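Local coordinates for actin-binding protein, cofilin/tropomyosin family protein, putative (Entamoeba histolytica, PDB 4LIZ) that binds actin filaments and stabilises them, and may support phagocytosis and pseudopod formation as a coactosin of the ADF family, at residues F81-G86 with E115-S120; S2-S7 with Q34-V39; F62-T67 with V77-I82. All blocks are in the same frame, centred on the assembly; numbering follows the deposited sequence.

Contact 1: F81-G86 with E115-S120; sequences FISWAG and ELHATS
F81 to A85 and E115 to A118 run side by side as parallel strands, their axes 14° apart, with F81 facing E115, I82 facing L116, S83 facing H117 and W84 facing A118. L116 N donates to F81 O, S83 N to L116 O, A118 N to S83 O and A85 N to A118 O; S83 thus uses both its N-H and its C=O on the edge strand, the alternation of a parallel ladder. Beyond A118 the chain turns out of the strand, and T119 CA still lies 3.3 Å from A85 O.

On the face of F81, S83, E115 and H117 the contact is mostly polar. S83 OG and H117 ND1 share a hydrogen bond of 2.8 Å, which reaches the imidazole at its edge. H117 CG stands anti to the backbone N (chi1 -178°), beside the carbonyl carbon, and from there the ring turns ND1 to S83 OG; H117 CE1 lies 4.0 Å from A85 CB. A water at 2.8 Å from S83 OG donates to E115 OE2, so S83 OG contacts H117 directly and E115 through the water. The aliphatic part of E115 lies alongside the F81 ring, E115 CG 3.8 Å from F81 CD2, while OE1 is held by a salt bridge to K106.

The opposite face, with I82, L116, W84 and A118, is apolar. I82 CG1 meets L116 CD1 at 4.1 Å, and W84 CE3 touches A118 CB at 3.8 Å. The far end of the indole meets S120 at the ring edge, W84 CZ3 to S120 C 3.5 Å, and NE1 donates to K56 O.

The two strands close a beta-alpha-beta unit through helix 92-108, which covers F81, S83 and E115; helix 126-137 packs on L116 from the other face, and strand 60-69 continues the sheet beyond I82 and W84.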
ATOM      1  N   PHE A  81       0.136  -2.175   4.358  1.00 11.64           N
ATOM      2  CA  PHE A  81       0.680  -1.001   3.717  1.00 10.81           C
ATOM      3  C   PHE A  81       1.938  -1.365   3.003  1.00 11.32           C
ATOM      4  O   PHE A  81       2.866  -1.891   3.619  1.00 12.77           O
ATOM      5  CB  PHE A  81       0.878   0.179   4.673  1.00 11.66           C
ATOM      6  CG  PHE A  81       1.625   1.308   4.092  1.00 11.68           C
ATOM      7  CD1 PHE A  81       1.156   2.068   3.033  1.00 12.14           C
ATOM      8  CD2 PHE A  81       2.871   1.696   4.606  1.00 13.28           C
ATOM      9  CE1 PHE A  81       1.836   3.159   2.481  1.00 14.52           C
ATOM     10  CE2 PHE A  81       3.562   2.730   4.069  1.00 15.21           C
ATOM     11  CZ  PHE A  81       3.056   3.494   3.027  1.00 15.14           C
ATOM     12  N   ILE A  82       2.068  -1.089   1.727  1.00 11.09           N
ATOM     13  CA  ILE A  82       3.261  -1.358   0.932  1.00 10.84           C
ATOM     14  C   ILE A  82       3.729  -0.087   0.331  1.00 11.42           C
ATOM     15  O   ILE A  82       2.999   0.723  -0.308  1.00 11.01           O
ATOM     16  CB  ILE A  82       2.946  -2.327  -0.228  1.00 11.11           C
ATOM     17  CG1 ILE A  82       2.608  -3.682   0.361  1.00 12.21           C
ATOM     18  CG2 ILE A  82       4.052  -2.338  -1.238  1.00 13.45           C
ATOM     19  CD1 ILE A  82       1.849  -4.599  -0.576  1.00 13.76           C
ATOM     20  N   SER A  83       5.046   0.228   0.422  1.00 11.63           N
ATOM     21  CA  SER A  83       5.757   1.176  -0.420  1.00 11.43           C
ATOM     22  C   SER A  83       6.529   0.440  -1.521  1.00 10.74           C
ATOM     23  O   SER A  83       7.091  -0.615  -1.245  1.00 12.45           O
ATOM     24  CB  SER A  83       6.635   2.134   0.414  1.00 12.47           C
ATOM     25  OG  SER A  83       7.640   1.398   1.069  1.00 13.09           O
ATOM     26  N   TRP A  84       6.534   0.968  -2.726  1.00 10.71           N
ATOM     27  CA  TRP A  84       7.092   0.294  -3.860  1.00 11.05           C
ATOM     28  C   TRP A  84       7.972   1.265  -4.600  1.00 12.37           C
ATOM     29  O   TRP A  84       7.573   2.352  -5.049  1.00 12.36           O
ATOM     30  CB  TRP A  84       5.969  -0.166  -4.849  1.00 11.22           C
ATOM     31  CG  TRP A  84       6.424  -0.601  -6.222  1.00 11.50           C
ATOM     32  CD1 TRP A  84       6.464   0.131  -7.285  1.00 12.58           C
ATOM     33  CD2 TRP A  84       6.897  -1.912  -6.549  1.00 13.16           C
ATOM     34  NE1 TRP A  84       6.888  -0.614  -8.382  1.00 13.01           N
ATOM     35  CE2 TRP A  84       7.144  -1.894  -7.930  1.00 11.49           C
ATOM     36  CE3 TRP A  84       7.059  -3.096  -5.846  1.00 14.25           C
ATOM     37  CZ2 TRP A  84       7.616  -3.067  -8.578  1.00 13.78           C
ATOM     38  CZ3 TRP A  84       7.520  -4.258  -6.481  1.00 16.25           C
ATOM     39  CH2 TRP A  84       7.789  -4.204  -7.851  1.00 16.47           C
ATOM     40  N   ALA A  85       9.258   0.861  -4.891  1.00 13.31           N
ATOM     41  CA  ALA A  85      10.203   1.587  -5.683  1.00 15.19           C
ATOM     42  C   ALA A  85      10.766   0.610  -6.678  1.00 16.21           C
ATOM     43  O   ALA A  85      11.672  -0.163  -6.345  1.00 17.25           O
ATOM     44  CB  ALA A  85      11.372   2.163  -4.820  1.00 15.90           C
ATOM     45  N   GLY A  86      10.217   0.606  -7.881  1.00 14.67           N
ATOM     46  CA  GLY A  86      10.595  -0.355  -8.907  1.00 15.21           C
ATOM     47  C   GLY A  86      12.081  -0.188  -9.292  1.00 18.40           C
ATOM     48  O   GLY A  86      12.581   0.956  -9.261  1.00 18.11           O
ATOM     49  N   GLU A 115       3.804  -3.112   7.489  1.00 14.58           N
ATOM     50  CA  GLU A 115       4.372  -2.253   6.503  1.00 13.74           C
ATOM     51  C   GLU A 115       5.509  -2.956   5.805  1.00 14.73           C
ATOM     52  O   GLU A 115       6.365  -3.598   6.482  1.00 16.12           O
ATOM     53  CB  GLU A 115       4.950  -0.963   7.152  1.00 13.33           C
ATOM     54  CG  GLU A 115       5.785  -0.152   6.215  1.00 14.42           C
ATOM     55  CD  GLU A 115       6.290   1.190   6.773  1.00 15.49           C
ATOM     56  OE1 GLU A 115       5.996   1.453   7.989  1.00 17.46           O
ATOM     57  OE2 GLU A 115       6.931   1.895   5.991  1.00 16.13           O
ATOM     58  N   LEU A 116       5.532  -2.932   4.493  1.00 14.47           N
ATOM     59  CA  LEU A 116       6.536  -3.590   3.669  1.00 15.11           C
ATOM     60  C   LEU A 116       7.069  -2.605   2.685  1.00 16.37           C
ATOM     61  O   LEU A 116       6.300  -1.817   2.050  1.00 16.51           O
ATOM     62  CB  LEU A 116       5.980  -4.755   2.869  1.00 19.79           C
ATOM     63  CG  LEU A 116       5.152  -5.730   3.712  1.00 25.47           C
ATOM     64  CD1 LEU A 116       4.015  -6.475   2.995  1.00 30.36           C
ATOM     65  CD2 LEU A 116       6.137  -6.528   4.495  1.00 31.61           C
ATOM     66  N   HIS A 117       8.362  -2.561   2.434  1.00 15.25           N
ATOM     67  CA  HIS A 117       8.926  -1.878   1.371  1.00 14.14           C
ATOM     68  C   HIS A 117       9.411  -2.900   0.301  1.00 16.21           C
ATOM     69  O   HIS A 117      10.186  -3.855   0.652  1.00 22.36           O
ATOM     70  CB  HIS A 117      10.165  -1.002   1.767  1.00 17.23           C
ATOM     71  CG  HIS A 117      10.746  -0.238   0.647  1.00 16.42           C
ATOM     72  ND1 HIS A 117      10.084   0.738  -0.064  1.00 16.37           N
ATOM     73  CD2 HIS A 117      11.927  -0.383   0.001  1.00 16.47           C
ATOM     74  CE1 HIS A 117      10.815   1.199  -1.029  1.00 17.27           C
ATOM     75  NE2 HIS A 117      11.955   0.519  -1.007  1.00 17.21           N
ATOM     76  N   ALA A 118       9.071  -2.717  -0.939  1.00 13.32           N
ATOM     77  CA  ALA A 118       9.388  -3.692  -1.969  1.00 13.78           C
ATOM     78  C   ALA A 118       9.944  -2.972  -3.173  1.00 13.54           C
ATOM     79  O   ALA A 118       9.607  -1.851  -3.539  1.00 13.44           O
ATOM     80  CB  ALA A 118       8.087  -4.433  -2.393  1.00 13.82           C
ATOM     81  N   THR A 119      10.873  -3.666  -3.834  1.00 15.27           N
ATOM     82  CA  THR A 119      11.470  -3.199  -5.058  1.00 14.69           C
ATOM     83  C   THR A 119      11.287  -4.215  -6.209  1.00 15.16           C
ATOM     84  O   THR A 119      11.498  -3.890  -7.312  1.00 18.70           O
ATOM     85  CB  THR A 119      12.985  -2.857  -4.894  1.00 15.74           C
ATOM     86  OG1 THR A 119      13.709  -4.051  -4.643  1.00 20.77           O
ATOM     87  CG2 THR A 119      13.189  -1.838  -3.752  1.00 16.99           C
ATOM     88  N   SER A 120      10.849  -5.399  -5.854  1.00 30.00           N
ATOM     89  CA  SER A 120      10.593  -6.464  -6.781  1.00 30.00           C
ATOM     90  C   SER A 120       9.338  -7.221  -6.329  1.00 30.00           C
ATOM     91  O   SER A 120       9.039  -7.255  -5.192  1.00 30.00           O
ATOM     92  CB  SER A 120      11.814  -7.388  -6.781  1.00 20.00           C
ATOM     93  OG  SER A 120      11.510  -8.682  -6.972  1.00 20.00           O
TER
HETATM   94  O   HOH W   1       8.276   1.035   3.820  1.00 15.86           O

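Contact 2: S2-S7 with Q34-V39; sequences SGFDLS and QPNKLV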
ATOM      1  N   SER A   2       6.882  16.488   2.748  1.00 23.63           N
ATOM      2  CA  SER A   2       7.301  16.187   1.395  1.00 20.22           C
ATOM      3  C   SER A   2       7.019  17.183   0.260  1.00 21.16           C
ATOM      4  O   SER A   2       7.599  17.117  -0.722  1.00 23.72           O
ATOM      5  CB  SER A   2       6.796  14.808   0.974  1.00 20.50           C
ATOM      6  OG  SER A   2       5.470  14.857   0.592  1.00 19.88           O
ATOM      7  N   GLY A   3       6.017  17.996   0.417  1.00 24.14           N
ATOM      8  CA  GLY A   3       5.564  18.861  -0.642  1.00 25.83           C
ATOM      9  C   GLY A   3       4.641  18.239  -1.665  1.00 29.75           C
ATOM     10  O   GLY A   3       4.411  18.802  -2.692  1.00 31.05           O
ATOM     11  N   PHE A   4       4.191  17.020  -1.411  1.00 22.36           N
ATOM     12  CA  PHE A   4       3.288  16.350  -2.319  1.00 19.78           C
ATOM     13  C   PHE A   4       1.845  16.587  -1.899  1.00 20.83           C
ATOM     14  O   PHE A   4       1.576  16.595  -0.743  1.00 20.96           O
ATOM     15  CB  PHE A   4       3.569  14.836  -2.324  1.00 19.53           C
ATOM     16  CG  PHE A   4       4.590  14.421  -3.318  1.00 20.06           C
ATOM     17  CD1 PHE A   4       5.919  14.698  -3.108  1.00 20.32           C
ATOM     18  CD2 PHE A   4       4.234  13.813  -4.460  1.00 19.35           C
ATOM     19  CE1 PHE A   4       6.854  14.346  -4.035  1.00 23.75           C
ATOM     20  CE2 PHE A   4       5.167  13.452  -5.377  1.00 24.56           C
ATOM     21  CZ  PHE A   4       6.479  13.722  -5.170  1.00 22.40           C
ATOM     22  N   ASP A   5       0.972  16.759  -2.888  1.00 19.53           N
ATOM     23  CA  ASP A   5      -0.468  16.816  -2.695  1.00 19.77           C
ATOM     24  C   ASP A   5      -0.990  15.381  -2.480  1.00 15.21           C
ATOM     25  O   ASP A   5      -0.904  14.575  -3.360  1.00 17.70           O
ATOM     26  CB  ASP A   5      -1.076  17.478  -3.916  1.00 19.79           C
ATOM     27  CG  ASP A   5      -2.625  17.439  -3.948  1.00 24.01           C
ATOM     28  OD1 ASP A   5      -3.261  17.005  -3.021  1.00 22.52           O
ATOM     29  OD2 ASP A   5      -3.142  17.998  -4.935  1.00 27.68           O
ATOM     30  N   LEU A   6      -1.518  15.186  -1.290  1.00 16.17           N
ATOM     31  CA  LEU A   6      -2.100  13.868  -0.863  1.00 15.46           C
ATOM     32  C   LEU A   6      -3.612  13.840  -0.810  1.00 14.89           C
ATOM     33  O   LEU A   6      -4.211  12.947  -0.219  1.00 15.99           O
ATOM     34  CB  LEU A   6      -1.510  13.402   0.491  1.00 18.94           C
ATOM     35  CG  LEU A   6      -0.011  13.272   0.625  1.00 21.28           C
ATOM     36  CD1 LEU A   6       0.352  12.595   1.929  1.00 25.14           C
ATOM     37  CD2 LEU A   6       0.616  12.668  -0.587  1.00 22.75           C
ATOM     38  N   SER A   7      -4.242  14.854  -1.445  1.00 17.84           N
ATOM     39  CA  SER A   7      -5.700  14.979  -1.458  1.00 17.70           C
ATOM     40  C   SER A   7      -6.449  13.725  -1.920  1.00 16.43           C
ATOM     41  O   SER A   7      -7.632  13.546  -1.525  1.00 19.89           O
ATOM     42  CB  SER A   7      -6.116  16.217  -2.233  1.00 18.30           C
ATOM     43  OG  SER A   7      -5.776  16.224  -3.537  1.00 20.13           O
ATOM     44  N   GLN A  34       5.272  17.765 -10.859  1.00 38.37           N
ATOM     45  CA  GLN A  34       4.983  19.036 -11.585  1.00 45.17           C
ATOM     46  C   GLN A  34       3.557  19.156 -12.096  1.00 45.32           C
ATOM     47  O   GLN A  34       3.334  19.246 -13.284  1.00 51.74           O
ATOM     48  CB  GLN A  34       5.975  19.213 -12.747  1.00 50.61           C
ATOM     49  CG  GLN A  34       7.393  18.845 -12.356  1.00 59.37           C
ATOM     50  CD  GLN A  34       8.341  18.957 -13.533  1.00 74.79           C
ATOM     51  OE1 GLN A  34       8.112  18.363 -14.601  1.00 72.72           O
ATOM     52  NE2 GLN A  34       9.405  19.729 -13.357  1.00 78.02           N
ATOM     53  N   PRO A  35       2.584  19.189 -11.192  1.00 39.55           N
ATOM     54  CA  PRO A  35       2.790  19.276  -9.747  1.00 32.68           C
ATOM     55  C   PRO A  35       2.887  17.864  -9.044  1.00 26.93           C
ATOM     56  O   PRO A  35       2.414  16.855  -9.585  1.00 30.00           O
ATOM     57  CB  PRO A  35       1.550  19.999  -9.273  1.00 36.38           C
ATOM     58  CG  PRO A  35       0.508  19.599 -10.247  1.00 42.17           C
ATOM     59  CD  PRO A  35       1.189  19.384 -11.567  1.00 40.33           C
ATOM     60  N   ASN A  36       3.570  17.852  -7.914  1.00 26.52           N
ATOM     61  CA  ASN A  36       3.799  16.627  -7.128  1.00 21.91           C
ATOM     62  C   ASN A  36       2.444  16.275  -6.439  1.00 17.81           C
ATOM     63  O   ASN A  36       2.022  17.007  -5.526  1.00 21.37           O
ATOM     64  CB  ASN A  36       4.885  16.898  -6.089  1.00 23.71           C
ATOM     65  CG  ASN A  36       6.242  17.143  -6.764  1.00 26.67           C
ATOM     66  OD1 ASN A  36       6.448  16.798  -7.921  1.00 29.90           O
ATOM     67  ND2 ASN A  36       7.147  17.724  -6.021  1.00 31.74           N
ATOM     68  N   LYS A  37       1.987  15.077  -6.807  1.00 18.33           N
ATOM     69  CA  LYS A  37       0.671  14.613  -6.318  1.00 20.17           C
ATOM     70  C   LYS A  37       0.586  13.094  -6.394  1.00 19.03           C
ATOM     71  O   LYS A  37       1.098  12.513  -7.315  1.00 19.77           O
ATOM     72  CB  LYS A  37      -0.421  15.207  -7.268  1.00 21.72           C
ATOM     73  CG  LYS A  37      -1.809  14.841  -6.969  1.00 26.61           C
ATOM     74  CD  LYS A  37      -2.772  15.534  -7.996  1.00 29.51           C
ATOM     75  CE  LYS A  37      -4.140  15.428  -7.370  1.00 33.13           C
ATOM     76  NZ  LYS A  37      -5.215  15.601  -8.362  1.00 38.74           N
ATOM     77  N   LEU A  38      -0.144  12.476  -5.458  1.00 16.64           N
ATOM     78  CA  LEU A  38      -0.514  11.098  -5.606  1.00 16.31           C
ATOM     79  C   LEU A  38      -1.869  10.973  -6.343  1.00 15.16           C
ATOM     80  O   LEU A  38      -2.752  11.841  -6.183  1.00 15.65           O
ATOM     81  CB  LEU A  38      -0.649  10.448  -4.220  1.00 15.51           C
ATOM     82  CG  LEU A  38       0.626   9.715  -3.742  1.00 17.21           C
ATOM     83  CD1 LEU A  38       1.743  10.676  -3.670  1.00 22.57           C
ATOM     84  CD2 LEU A  38       0.402   9.006  -2.485  1.00 18.03           C
ATOM     85  N   VAL A  39      -1.985   9.952  -7.113  1.00 14.97           N
ATOM     86  CA  VAL A  39      -3.225   9.647  -7.851  1.00 14.38           C
ATOM     87  C   VAL A  39      -3.574   8.209  -7.632  1.00 15.49           C
ATOM     88  O   VAL A  39      -2.706   7.351  -7.319  1.00 14.76           O
ATOM     89  CB  VAL A  39      -3.080   9.965  -9.357  1.00 17.65           C
ATOM     90  CG1 VAL A  39      -2.810  11.501  -9.484  1.00 16.90           C
ATOM     91  CG2 VAL A  39      -2.052   9.104 -10.068  1.00 19.58           C
TER
HETATM   92  O   HOH W   2      -3.276  13.294  -3.973  1.00 19.11           O
HETATM   93  O   HOH W   3      -7.230  15.867  -5.722  1.00 32.75           O
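F4 and N36 meet by stacking: N36 CB sits over the centre of the F4 ring, 3.4 Å from the centroid in a CH-pi contact, and the side-chain amide lies 14° from the ring plane, with N36 ND2 3.9 Å from F4 CE1. Apolar packing continues inward, where L38 CD1 touches L6 CD2 at 3.8 Å and F4 CD2 at 4.1 Å.

Two backbone hydrogen bonds flank K37. D5 N donates almost straight to N36 O (2.9 Å, 179° at the hydrogen), and L38 N donates to D5 O. They make one isolated bridge between D5 and K37, by which the N-terminal segment ahead of helix 10-17 lies against the start of 37-44, an outermost strand of the sheet; helix 92-108 also touches F4 and L38.

D5 OD1 takes both S7 N, closing an Asx turn, and S7 OG at 2.7 Å; S2 OG accepts from F4 N in an ST turn and also bonds to D104 of helix 92-108. The extended K37 chain runs alongside D5, yet K37 NZ stays 4.7 Å from D5 OD2, and the ammonium reaches S7 OG through a water that it holds weakly. Another water donates to both D5 O and L38 O.

Contact 3: F62-T67 with V77-I82; sequences FAYYRT and VKFVFI
A63 with I82, Y65 with V80 and T67 with K78 each exchange two backbone hydrogen bonds across this antiparallel hairpin, so the backbone N-H and C=O of all six residues are satisfied. F62, Y64, R66, F79 and F81 turn theirs outward: F62, Y64 and R66 bond to strand 26-32 or its approach, F81 to I114, and F79 to H113, its N to ND1 and also through the backbone. The turn joining the strands carries D71 to R76, probably the F-loop important for stable binding to G- and F-actin.

On the face of Y64, R66 and F79, Y64 OH bonds to N111 O while lying 3.5 Å from F79 CG; the two rings are slid apart, planes at 22°. The R66 guanidinium has V77 CG1 over one face, 3.7 Å from R66 CZ.

On the face of Y65, T67 and V80, Y65 CG lies between its backbone N and carbonyl carbon (chi1 70°), and from there the ring runs alongside V80, whose CB stands over it, 3.8 Å from the centroid. I82 CD1 comes to the ring edge.

The chemistry implies a ladder of satisfied backbone groups with mainly aromatic and aliphatic packing on both faces, whose polar ends at R66, Y64 and K78 bond to D19 and V16, N111 and H137.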
ATOM      1  N   PHE A  62       2.468   3.332  -3.931  1.00 11.88           N
ATOM      2  CA  PHE A  62       2.072   2.872  -2.653  1.00 11.20           C
ATOM      3  C   PHE A  62       0.871   1.987  -2.732  1.00 11.30           C
ATOM      4  O   PHE A  62       0.100   2.201  -3.690  1.00 13.19           O
ATOM      5  CB  PHE A  62       1.766   4.027  -1.684  1.00 12.20           C
ATOM      6  CG  PHE A  62       2.951   4.972  -1.471  1.00 11.71           C
ATOM      7  CD1 PHE A  62       3.114   6.103  -2.221  1.00 12.46           C
ATOM      8  CD2 PHE A  62       3.825   4.681  -0.454  1.00 12.82           C
ATOM      9  CE1 PHE A  62       4.265   6.938  -2.073  1.00 14.69           C
ATOM     10  CE2 PHE A  62       4.881   5.544  -0.248  1.00 14.01           C
ATOM     11  CZ  PHE A  62       5.075   6.606  -1.021  1.00 16.30           C
ATOM     12  N   ALA A  63       0.633   1.089  -1.874  1.00 10.23           N
ATOM     13  CA  ALA A  63      -0.523   0.277  -1.903  1.00 10.07           C
ATOM     14  C   ALA A  63      -1.028   0.040  -0.538  1.00 10.37           C
ATOM     15  O   ALA A  63      -0.311   0.012   0.492  1.00 11.54           O
ATOM     16  CB  ALA A  63      -0.309  -1.044  -2.668  1.00 11.15           C
ATOM     17  N   TYR A  64      -2.327  -0.242  -0.404  1.00 10.54           N
ATOM     18  CA  TYR A  64      -2.998  -0.483   0.821  1.00  9.97           C
ATOM     19  C   TYR A  64      -4.155  -1.447   0.619  1.00 11.82           C
ATOM     20  O   TYR A  64      -4.962  -1.189  -0.268  1.00 11.53           O
ATOM     21  CB  TYR A  64      -3.509   0.874   1.396  1.00 11.73           C
ATOM     22  CG  TYR A  64      -4.160   0.777   2.753  1.00 11.67           C
ATOM     23  CD1 TYR A  64      -3.470   0.446   3.886  1.00 12.98           C
ATOM     24  CD2 TYR A  64      -5.503   1.125   2.879  1.00 13.61           C
ATOM     25  CE1 TYR A  64      -4.056   0.445   5.141  1.00 13.25           C
ATOM     26  CE2 TYR A  64      -6.130   1.148   4.152  1.00 13.68           C
ATOM     27  CZ  TYR A  64      -5.390   0.801   5.259  1.00 11.99           C
ATOM     28  OH  TYR A  64      -5.934   0.894   6.577  1.00 14.96           O
ATOM     29  N   TYR A  65      -4.216  -2.542   1.345  1.00 10.12           N
ATOM     30  CA  TYR A  65      -5.282  -3.510   1.182  1.00  9.71           C
ATOM     31  C   TYR A  65      -5.671  -4.194   2.495  1.00 11.46           C
ATOM     32  O   TYR A  65      -4.938  -4.210   3.422  1.00 11.85           O
ATOM     33  CB  TYR A  65      -4.949  -4.564   0.093  1.00 11.91           C
ATOM     34  CG  TYR A  65      -3.863  -5.564   0.410  1.00 12.50           C
ATOM     35  CD1 TYR A  65      -4.151  -6.783   0.930  1.00 13.11           C
ATOM     36  CD2 TYR A  65      -2.553  -5.257   0.170  1.00 12.13           C
ATOM     37  CE1 TYR A  65      -3.159  -7.683   1.215  1.00 13.71           C
ATOM     38  CE2 TYR A  65      -1.554  -6.160   0.429  1.00 12.82           C
ATOM     39  CZ  TYR A  65      -1.876  -7.363   0.962  1.00 12.21           C
ATOM     40  OH  TYR A  65      -0.928  -8.275   1.265  1.00 14.82           O
ATOM     41  N   ARG A  66      -6.867  -4.760   2.470  1.00 13.20           N
ATOM     42  CA  ARG A  66      -7.402  -5.486   3.591  1.00 13.96           C
ATOM     43  C   ARG A  66      -7.309  -6.966   3.326  1.00 13.63           C
ATOM     44  O   ARG A  66      -7.379  -7.403   2.223  1.00 15.81           O
ATOM     45  CB  ARG A  66      -8.841  -5.115   3.924  1.00 15.01           C
ATOM     46  CG  ARG A  66      -9.842  -5.474   2.880  1.00 16.24           C
ATOM     47  CD  ARG A  66     -11.192  -4.895   3.230  1.00 18.56           C
ATOM     48  NE  ARG A  66     -11.864  -5.581   4.303  1.00 18.87           N
ATOM     49  CZ  ARG A  66     -12.548  -4.999   5.279  1.00 16.86           C
ATOM     50  NH1 ARG A  66     -12.621  -3.696   5.380  1.00 15.03           N
ATOM     51  NH2 ARG A  66     -13.157  -5.762   6.153  1.00 21.55           N
ATOM     52  N   THR A  67      -7.094  -7.698   4.403  1.00 15.45           N
ATOM     53  CA  THR A  67      -6.979  -9.135   4.381  1.00 18.44           C
ATOM     54  C   THR A  67      -7.520  -9.715   5.701  1.00 20.02           C
ATOM     55  O   THR A  67      -7.886  -9.018   6.522  1.00 22.28           O
ATOM     56  CB  THR A  67      -5.542  -9.597   4.035  1.00 17.74           C
ATOM     57  OG1 THR A  67      -5.529 -10.989   3.749  1.00 21.32           O
ATOM     58  CG2 THR A  67      -4.620  -9.334   5.131  1.00 20.40           C
ATOM     59  N   VAL A  77      -9.969  -8.724  10.519  1.00 25.92           N
ATOM     60  CA  VAL A  77      -9.518  -7.891   9.387  1.00 21.36           C
ATOM     61  C   VAL A  77      -8.183  -7.303   9.747  1.00 19.12           C
ATOM     62  O   VAL A  77      -7.943  -6.841  10.863  1.00 23.31           O
ATOM     63  CB  VAL A  77     -10.555  -6.788   9.034  1.00 22.57           C
ATOM     64  CG1 VAL A  77     -10.074  -5.999   7.807  1.00 24.85           C
ATOM     65  CG2 VAL A  77     -11.880  -7.529   8.797  1.00 29.42           C
ATOM     66  N   LYS A  78      -7.232  -7.357   8.774  1.00 19.22           N
ATOM     67  CA  LYS A  78      -5.923  -6.783   8.942  1.00 17.08           C
ATOM     68  C   LYS A  78      -5.649  -5.947   7.688  1.00 15.63           C
ATOM     69  O   LYS A  78      -6.168  -6.202   6.619  1.00 15.33           O
ATOM     70  CB  LYS A  78      -4.857  -7.885   8.944  1.00 19.53           C
ATOM     71  CG  LYS A  78      -5.068  -8.853  10.132  1.00 20.63           C
ATOM     72  CD  LYS A  78      -4.661  -8.255  11.429  1.00 21.69           C
ATOM     73  CE  LYS A  78      -4.724  -9.343  12.533  1.00 27.16           C
ATOM     74  NZ  LYS A  78      -4.248  -8.794  13.824  1.00 29.65           N
ATOM     75  N   PHE A  79      -4.850  -4.890   7.863  1.00 14.50           N
ATOM     76  CA  PHE A  79      -4.525  -3.981   6.794  1.00 14.01           C
ATOM     77  C   PHE A  79      -3.049  -4.004   6.513  1.00 13.52           C
ATOM     78  O   PHE A  79      -2.217  -3.999   7.448  1.00 15.03           O
ATOM     79  CB  PHE A  79      -4.973  -2.586   7.136  1.00 15.06           C
ATOM     80  CG  PHE A  79      -6.453  -2.481   7.378  1.00 15.14           C
ATOM     81  CD1 PHE A  79      -7.383  -2.641   6.363  1.00 14.61           C
ATOM     82  CD2 PHE A  79      -6.923  -2.275   8.676  1.00 17.19           C
ATOM     83  CE1 PHE A  79      -8.723  -2.614   6.633  1.00 15.42           C
ATOM     84  CE2 PHE A  79      -8.283  -2.265   8.928  1.00 17.07           C
ATOM     85  CZ  PHE A  79      -9.167  -2.426   7.911  1.00 16.36           C
ATOM     86  N   VAL A  80      -2.688  -4.049   5.253  1.00 12.53           N
ATOM     87  CA  VAL A  80      -1.292  -4.130   4.756  1.00 11.47           C
ATOM     88  C   VAL A  80      -0.993  -2.842   4.034  1.00 12.15           C
ATOM     89  O   VAL A  80      -1.689  -2.461   3.091  1.00 10.78           O
ATOM     90  CB  VAL A  80      -1.104  -5.343   3.860  1.00 12.17           C
ATOM     91  CG1 VAL A  80       0.332  -5.390   3.345  1.00 13.61           C
ATOM     92  CG2 VAL A  80      -1.450  -6.672   4.581  1.00 14.21           C
ATOM     93  N   PHE A  81       0.136  -2.175   4.358  1.00 11.64           N
ATOM     94  CA  PHE A  81       0.680  -1.001   3.717  1.00 10.81           C
ATOM     95  C   PHE A  81       1.938  -1.365   3.003  1.00 11.32           C
ATOM     96  O   PHE A  81       2.866  -1.891   3.619  1.00 12.77           O
ATOM     97  CB  PHE A  81       0.878   0.179   4.673  1.00 11.66           C
ATOM     98  CG  PHE A  81       1.625   1.308   4.092  1.00 11.68           C
ATOM     99  CD1 PHE A  81       1.156   2.068   3.033  1.00 12.14           C
ATOM    100  CD2 PHE A  81       2.871   1.696   4.606  1.00 13.28           C
ATOM    101  CE1 PHE A  81       1.836   3.159   2.481  1.00 14.52           C
ATOM    102  CE2 PHE A  81       3.562   2.730   4.069  1.00 15.21           C
ATOM    103  CZ  PHE A  81       3.056   3.494   3.027  1.00 15.14           C
ATOM    104  N   ILE A  82       2.068  -1.089   1.727  1.00 11.09           N
ATOM    105  CA  ILE A  82       3.261  -1.358   0.932  1.00 10.84           C
ATOM    106  C   ILE A  82       3.729  -0.087   0.331  1.00 11.42           C
ATOM    107  O   ILE A  82       2.999   0.723  -0.308  1.00 11.01           O
ATOM    108  CB  ILE A  82       2.946  -2.327  -0.228  1.00 11.11           C
ATOM    109  CG1 ILE A  82       2.608  -3.682   0.361  1.00 12.21           C
ATOM    110  CG2 ILE A  82       4.052  -2.338  -1.238  1.00 13.45           C
ATOM    111  CD1 ILE A  82       1.849  -4.599  -0.576  1.00 13.76           C
TER

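Overall arrangement
Contact 3 is the buried middle of the sheet, contact 1 is partly buried and contact 2 lies at the surface. Contacts 1 and 3 share F81 and I82 on strand 76-85, which is antiparallel to 60-69 and parallel to 114-118; they also touch through L116 CD1 and V80 CG1. Contact 2 sits at the far edge strand, its centre about 19 Å from that of contact 1 and about 21 Å from that of contact 3, which it meets where L38 packs on F62. Chemistry follows place: continuous ladders in contacts 1 and 3, mostly apolar faces in 3, one polar and one apolar face in 1, and a single bridge with bridging waters in 2.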